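Local atomic coordinates of probable secreted solute-binding lipoprotein (Streptomyces coelicolor, PDB entry 3I3V), a protein that probably binds a solute outside the cell membrane and hands it to a membrane transporter, as extracellular solute-binding lipoproteins of its family do. Residues Thr124-Ala129 with Ser246-Ala251; Ala179-Thr184 with Gly266-Ala271; Ile282-Leu287 with Val354-Val359. All coordinates share one frame; numbering follows the deposited sequence.

Contact 1: Thr124-Ala129 with Ser246-Ala251; sequences TNWPVA and SAMSSA
With CG anti to the backbone N (chi1 -160°), the indole of Trp126 is laid with one face over the Ala247-Met248 backbone, and selenomethionine Met248, whose CG stands anti to its carbonyl carbon (chi1 -66°), brings its own chain over the same face. Met248 CG sits 3.4 Å from the centroid of the six-membered ring of Trp126 and close to its normal, a CH-pi contact. The selenium follows obliquely, SE lying 4.6 Å from that centroid in a Met-aromatic contact. A bend at chi3 (80°) then carries Met248 CE past the ring to Thr124 CG2, 3.6 Å away. The pyrrole side of the indole rests on backbone instead, with Trp126 CD1 3.4 Å from Ala247 C. An alanine in place of Trp126 would remove the face against Met248 CG and SE and would probably leave that chain less well fixed and loosen the packing against Trp172 and Lys176 of helix 172-182.

Two main-chain bonds fix the register. Ala247 N donates to Pro127 O at 3.1 Å, almost along the C=O axis, and Ser249 N reaches Asn125 O at 2.8 Å. A water spans Trp126 O and Ser246 OG, accepting from the hydroxyl. Ser249 OG is held by Asp326, which also takes Asn125 N, so one carboxylate ties strand to helix start. Val128 and Ser246 form an antiparallel, non-hydrogen-bonded pair, and strand 242-246 leads through Ala247 and the N-cap Met248 into a helix, within the mixed sheet of a periplasmic-binding-protein-type lobe.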
# COMPACT_ATOMS: atom_id res chain seq x y z
N THR C 124 35.20 -13.46 38.35
CA THR C 124 36.17 -12.80 39.19
C THR C 124 37.23 -12.12 38.36
O THR C 124 37.70 -12.67 37.36
CB THR C 124 36.91 -13.77 40.13
OG1 THR C 124 35.97 -14.51 40.91
CG2 THR C 124 37.83 -12.99 41.05
N ASN C 125 37.56 -10.90 38.77
CA ASN C 125 38.62 -10.12 38.15
C ASN C 125 39.62 -10.13 39.29
O ASN C 125 39.28 -9.79 40.42
CB ASN C 125 38.16 -8.69 37.85
CG ASN C 125 38.13 -8.40 36.37
OD1 ASN C 125 37.11 -8.60 35.70
ND2 ASN C 125 39.26 -7.94 35.83
N TRP C 126 40.85 -10.53 38.99
CA TRP C 126 41.90 -10.64 40.00
C TRP C 126 43.13 -9.87 39.52
O TRP C 126 44.10 -10.47 39.05
CB TRP C 126 42.25 -12.13 40.15
CG TRP C 126 42.94 -12.56 41.40
CD1 TRP C 126 44.02 -11.98 42.00
CD2 TRP C 126 42.65 -13.74 42.16
NE1 TRP C 126 44.43 -12.73 43.08
CE2 TRP C 126 43.60 -13.82 43.19
CE3 TRP C 126 41.67 -14.74 42.05
CZ2 TRP C 126 43.61 -14.87 44.12
CZ3 TRP C 126 41.68 -15.78 42.98
CH2 TRP C 126 42.64 -15.84 44.00
N PRO C 127 43.10 -8.53 39.62
CA PRO C 127 44.23 -7.70 39.18
C PRO C 127 45.29 -7.35 40.23
O PRO C 127 45.26 -7.83 41.36
CB PRO C 127 43.52 -6.46 38.66
CG PRO C 127 42.45 -6.28 39.72
CD PRO C 127 41.93 -7.70 39.95
N VAL C 128 46.21 -6.48 39.83
CA VAL C 128 47.28 -6.01 40.70
C VAL C 128 47.03 -4.54 41.04
O VAL C 128 46.89 -3.70 40.15
CB VAL C 128 48.66 -6.12 40.01
CG1 VAL C 128 49.75 -5.74 40.99
CG2 VAL C 128 48.89 -7.53 39.50
N ALA C 129 46.96 -4.24 42.33
CA ALA C 129 46.73 -2.88 42.81
C ALA C 129 48.06 -2.24 43.22
O ALA C 129 48.86 -2.87 43.92
CB ALA C 129 45.76 -2.91 43.99
N SER C 246 48.39 -8.13 44.75
CA SER C 246 47.57 -8.80 43.75
C SER C 246 46.41 -9.42 44.54
O SER C 246 46.64 -10.12 45.53
CB SER C 246 48.35 -9.90 43.06
OG SER C 246 47.49 -10.64 42.21
N ALA C 247 45.18 -9.18 44.14
CA ALA C 247 44.08 -9.76 44.90
C ALA C 247 42.75 -9.70 44.18
O ALA C 247 42.54 -8.85 43.33
CB ALA C 247 43.99 -9.05 46.24
N MSE C 248 41.84 -10.61 44.53
CA MSE C 248 40.51 -10.64 43.93
C MSE C 248 39.89 -9.25 44.07
O MSE C 248 40.10 -8.58 45.08
CB MSE C 248 39.62 -11.64 44.66
CG MSE C 248 40.02 -13.11 44.54
SE MSE C 248 38.83 -14.24 45.61
CE MSE C 248 37.37 -14.29 44.34
N SER C 249 39.13 -8.82 43.07
CA SER C 249 38.51 -7.50 43.16
C SER C 249 37.64 -7.44 44.42
O SER C 249 37.49 -6.38 45.02
CB SER C 249 37.68 -7.21 41.90
OG SER C 249 36.65 -8.16 41.73
N SER C 250 37.08 -8.58 44.83
CA SER C 250 36.24 -8.64 46.02
C SER C 250 37.01 -8.23 47.27
O SER C 250 36.42 -7.73 48.23
CB SER C 250 35.66 -10.04 46.22
OG SER C 250 34.73 -10.35 45.20
N ALA C 251 38.32 -8.47 47.28
CA ALA C 251 39.14 -8.10 48.42
C ALA C 251 39.49 -6.62 48.27
O ALA C 251 39.54 -5.88 49.26
CB ALA C 251 40.40 -8.94 48.48
O HOH W 1 46.73 -10.59 39.72

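Contact 2: Ala179-Thr184 with Gly266-Ala271; sequences AQIIQT and GGWPLA
Innermost in this contact is the indole of Trp268, met on one face by Ile181. The CG1 and CD1 branch of Ile181 does the touching: CG1 stands 3.9 Å from the centroid of the five-membered ring of Trp268, near its normal, as a CH-pi contact, while CD1 reaches outward to Trp268 CZ2 at 3.6 Å. On the opposite face lies Pro269 CD, so the ring is held between its own chain neighbour and the helix. Beside it, the extended chain of Gln180 brings NE2 to 3.6 Å from Trp268 CB, its amide plane turned 61° from the indole. Farther along, Thr184 CG2 faces the backbone of the loop, 3.9 Å from Ala271 N.

The next shell sets these groups in place. Ile181 CG1 is anti to its carbonyl carbon (chi1 -59°), with an extended chi2 that sends CD1 across the indole. From the 3-10 turn after helix 172-182, Thr184 turns its hydroxyl back to the helix's last turn, where OG1 donates to Ile181 O at 2.5 Å on an in-plane lone pair; the same oxygen accepts from Thr184 N. That double grip commits OG1 to the helix end and presents the methyl to the loop. Gln180 NE2 is satisfied by Thr280 OG1 in strand 280-284, and Trp268 pairs through its backbone with Thr280 as well.

Trp268 NE1, buried here without a polar partner anywhere in the model, probably costs some stability. The contacts of Ile181 and Thr184 CG2 make a largely apolar seam between helix and loop, while Gln180 NE2 is bonded to Thr280 and Thr184 OG1 to the helix end.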
# COMPACT_ATOMS: atom_id res chain seq x y z
N ALA C 179 51.33 -19.06 40.69
CA ALA C 179 50.81 -19.69 39.49
C ALA C 179 50.59 -18.67 38.38
O ALA C 179 50.75 -18.97 37.21
CB ALA C 179 49.50 -20.43 39.80
N GLN C 180 50.23 -17.45 38.76
CA GLN C 180 50.01 -16.40 37.77
C GLN C 180 51.35 -15.96 37.17
O GLN C 180 51.49 -15.79 35.95
CB GLN C 180 49.30 -15.20 38.42
CG GLN C 180 49.56 -13.88 37.70
CD GLN C 180 48.65 -12.77 38.16
OE1 GLN C 180 47.99 -12.86 39.20
NE2 GLN C 180 48.61 -11.69 37.38
N ILE C 181 52.35 -15.77 38.04
CA ILE C 181 53.67 -15.35 37.58
C ILE C 181 54.26 -16.46 36.70
O ILE C 181 54.78 -16.18 35.62
CB ILE C 181 54.60 -15.03 38.79
CG1 ILE C 181 53.97 -13.91 39.63
CG2 ILE C 181 55.98 -14.59 38.31
CD1 ILE C 181 54.65 -13.61 40.96
N ILE C 182 54.16 -17.71 37.14
CA ILE C 182 54.68 -18.81 36.33
C ILE C 182 53.98 -18.78 34.97
O ILE C 182 54.55 -19.16 33.96
CB ILE C 182 54.45 -20.20 37.01
CG1 ILE C 182 55.43 -20.38 38.18
CG2 ILE C 182 54.60 -21.34 35.98
CD1 ILE C 182 55.24 -21.68 38.93
N GLN C 183 52.74 -18.30 34.95
CA GLN C 183 51.99 -18.25 33.70
C GLN C 183 52.44 -17.12 32.78
O GLN C 183 51.79 -16.86 31.77
CB GLN C 183 50.49 -18.12 33.97
CG GLN C 183 49.81 -19.45 34.28
CD GLN C 183 48.36 -19.27 34.66
OE1 GLN C 183 48.04 -19.10 35.84
NE2 GLN C 183 47.47 -19.29 33.67
N THR C 184 53.53 -16.46 33.13
CA THR C 184 54.03 -15.39 32.28
C THR C 184 54.43 -16.02 30.94
O THR C 184 54.37 -15.37 29.90
CB THR C 184 55.26 -14.70 32.90
OG1 THR C 184 54.89 -14.12 34.17
CG2 THR C 184 55.79 -13.60 31.97
N GLY C 266 46.29 -2.59 37.79
CA GLY C 266 46.90 -2.97 36.54
C GLY C 266 47.12 -4.48 36.53
O GLY C 266 46.38 -5.22 37.18
N GLY C 267 48.12 -4.93 35.79
CA GLY C 267 48.42 -6.34 35.72
C GLY C 267 49.82 -6.59 36.25
O GLY C 267 50.52 -5.65 36.64
N TRP C 268 50.23 -7.85 36.29
CA TRP C 268 51.55 -8.19 36.79
C TRP C 268 52.58 -7.99 35.67
O TRP C 268 52.40 -8.46 34.54
CB TRP C 268 51.57 -9.63 37.31
CG TRP C 268 52.85 -9.99 37.97
CD1 TRP C 268 53.97 -10.49 37.36
CD2 TRP C 268 53.20 -9.79 39.35
NE1 TRP C 268 54.99 -10.60 38.27
CE2 TRP C 268 54.54 -10.18 39.50
CE3 TRP C 268 52.51 -9.31 40.46
CZ2 TRP C 268 55.21 -10.10 40.72
CZ3 TRP C 268 53.17 -9.24 41.68
CH2 TRP C 268 54.51 -9.63 41.80
N PRO C 269 53.67 -7.26 35.95
CA PRO C 269 54.73 -6.99 34.97
C PRO C 269 55.18 -8.22 34.21
O PRO C 269 55.14 -9.32 34.73
CB PRO C 269 55.84 -6.39 35.83
CG PRO C 269 55.07 -5.61 36.84
CD PRO C 269 53.98 -6.61 37.24
N LEU C 270 55.62 -8.01 32.97
CA LEU C 270 56.08 -9.10 32.12
C LEU C 270 57.60 -9.19 32.02
O LEU C 270 58.31 -8.19 32.15
CB LEU C 270 55.52 -8.93 30.71
CG LEU C 270 54.00 -8.89 30.50
CD1 LEU C 270 53.74 -8.63 29.05
CD2 LEU C 270 53.35 -10.21 30.94
N ALA C 271 58.08 -10.40 31.77
CA ALA C 271 59.50 -10.66 31.59
C ALA C 271 59.67 -10.56 30.07
O ALA C 271 58.67 -10.52 29.35
CB ALA C 271 59.86 -12.05 32.06

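Contact 3: Ile282-Leu287 with Val354-Val359; sequences IRAYTL and VLLPDV
Apolar contacts dominate where 282-287 runs beside 354-359, their directions 35° apart. Ile282 divides its two branches: CG1 meets Val354 CG2 at 3.7 Å, the chains crossing at about a right angle, and CG2 lies 3.9 Å from Leu356 CB. Leu356, with CG anti to the backbone N (chi1 173°), then sends CD2 to the methyl of Ala284, whose CB is 3.6 Å away. A looser touch is mixed in kind: Thr286 OG1 stands 3.8 Å from Val359 CG2, the two side chains meeting tip to tip.

Polar bonding between the segments is slight. Arg283 N donates to Val354 O at 3.4 Å, straight enough at 163° but long, and is weak; it accompanies the parallel bridge of Ile282 with Val354. Val354 also pairs through its backbone with Val281.

Strand 280-284 is thus flanked by strand 352-354 in parallel and by strand 122-131 antiparallel, the latter joined through Trp126 and Thr124. Helix 172-182 covers Ile282 and Leu356 with Lys176, which also forms a salt bridge to Asp358, and helix 188-197 packs on Leu355 and Pro357.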
# COMPACT_ATOMS: atom_id res chain seq x y z
N ILE C 282 44.44 -12.30 36.66
CA ILE C 282 43.67 -13.53 36.71
C ILE C 282 42.18 -13.25 36.50
O ILE C 282 41.64 -12.29 37.04
CB ILE C 282 43.81 -14.25 38.09
CG1 ILE C 282 45.21 -14.82 38.25
CG2 ILE C 282 42.77 -15.37 38.21
CD1 ILE C 282 45.43 -15.53 39.59
N ARG C 283 41.53 -14.08 35.69
CA ARG C 283 40.10 -13.96 35.46
C ARG C 283 39.53 -15.37 35.38
O ARG C 283 40.05 -16.22 34.66
CB ARG C 283 39.80 -13.19 34.16
CG ARG C 283 40.09 -11.69 34.24
CD ARG C 283 39.64 -10.93 32.99
NE ARG C 283 38.18 -10.73 32.92
CZ ARG C 283 37.54 -10.27 31.84
NH1 ARG C 283 38.22 -9.96 30.74
NH2 ARG C 283 36.22 -10.11 31.86
N ALA C 284 38.47 -15.61 36.16
CA ALA C 284 37.79 -16.90 36.18
C ALA C 284 36.31 -16.58 35.98
O ALA C 284 35.80 -15.58 36.50
CB ALA C 284 38.02 -17.59 37.53
N TYR C 285 35.61 -17.43 35.22
CA TYR C 285 34.20 -17.20 34.94
C TYR C 285 33.35 -18.35 35.46
O TYR C 285 32.20 -18.49 35.06
CB TYR C 285 33.99 -17.08 33.44
CG TYR C 285 34.84 -16.01 32.78
CD1 TYR C 285 34.51 -14.66 32.92
CD2 TYR C 285 35.98 -16.34 32.06
CE1 TYR C 285 35.31 -13.66 32.35
CE2 TYR C 285 36.78 -15.35 31.49
CZ TYR C 285 36.44 -14.01 31.65
OH TYR C 285 37.26 -13.04 31.13
N THR C 286 33.90 -19.15 36.36
CA THR C 286 33.15 -20.29 36.87
C THR C 286 32.73 -20.26 38.32
O THR C 286 32.70 -21.30 38.99
CB THR C 286 33.86 -21.63 36.56
OG1 THR C 286 35.23 -21.57 37.00
CG2 THR C 286 33.80 -21.92 35.06
N LEU C 287 32.43 -19.07 38.81
CA LEU C 287 31.92 -18.92 40.17
C LEU C 287 30.43 -19.21 39.98
O LEU C 287 30.00 -19.52 38.86
CB LEU C 287 32.14 -17.49 40.68
CG LEU C 287 33.53 -17.27 41.31
CD1 LEU C 287 34.61 -17.52 40.28
CD2 LEU C 287 33.62 -15.86 41.87
N VAL C 354 45.10 -14.47 32.48
CA VAL C 354 45.77 -15.73 32.75
C VAL C 354 44.76 -16.57 33.51
O VAL C 354 43.73 -16.06 33.96
CB VAL C 354 47.08 -15.58 33.55
CG1 VAL C 354 48.09 -14.81 32.71
CG2 VAL C 354 46.82 -14.89 34.88
N LEU C 355 45.03 -17.85 33.68
CA LEU C 355 44.06 -18.70 34.33
C LEU C 355 44.12 -18.92 35.84
O LEU C 355 45.17 -18.76 36.48
CB LEU C 355 44.02 -20.03 33.56
CG LEU C 355 44.12 -21.42 34.16
CD1 LEU C 355 43.97 -22.43 33.04
CD2 LEU C 355 45.45 -21.61 34.86
N LEU C 356 42.96 -19.24 36.40
CA LEU C 356 42.81 -19.55 37.82
C LEU C 356 42.88 -21.09 37.87
O LEU C 356 41.97 -21.77 37.42
CB LEU C 356 41.45 -19.08 38.35
CG LEU C 356 41.20 -19.55 39.79
CD1 LEU C 356 42.26 -18.95 40.69
CD2 LEU C 356 39.81 -19.14 40.27
N PRO C 357 43.96 -21.64 38.44
CA PRO C 357 44.18 -23.08 38.55
C PRO C 357 43.13 -23.94 39.25
O PRO C 357 42.93 -25.10 38.89
CB PRO C 357 45.54 -23.17 39.26
CG PRO C 357 46.20 -21.86 38.90
CD PRO C 357 45.07 -20.90 39.06
N ASP C 358 42.46 -23.37 40.25
CA ASP C 358 41.46 -24.07 41.06
C ASP C 358 40.68 -25.23 40.44
O ASP C 358 40.74 -26.35 40.93
CB ASP C 358 40.49 -23.05 41.64
CG ASP C 358 41.17 -22.13 42.62
OD1 ASP C 358 42.36 -21.82 42.41
OD2 ASP C 358 40.52 -21.70 43.59
N VAL C 359 39.93 -24.95 39.38
CA VAL C 359 39.12 -25.97 38.74
C VAL C 359 39.90 -27.17 38.22
O VAL C 359 39.38 -28.28 38.19
CB VAL C 359 38.34 -25.39 37.53
CG1 VAL C 359 36.97 -26.05 37.43
CG2 VAL C 359 38.22 -23.87 37.66

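All three contacts are largely buried. Contacts 1 and 3 lie on one mixed sheet, since strands 122-131 and 280-284 are neighbours tied by backbone bonds, whereas contact 2 joins helix 172-182 to the loop leaving strand 263-266 of that sheet. The centre of contact 3 lies about 5 Å from the centre of the chain, that of contact 2 about 16 Å. Their chemistry follows the elements they join: contact 1 combines firm main-chain bonds with an aromatic platform, contact 2 relies on apolar side chains between helix and loop, and contact 3 adds aliphatic packing to a single weak strand bond.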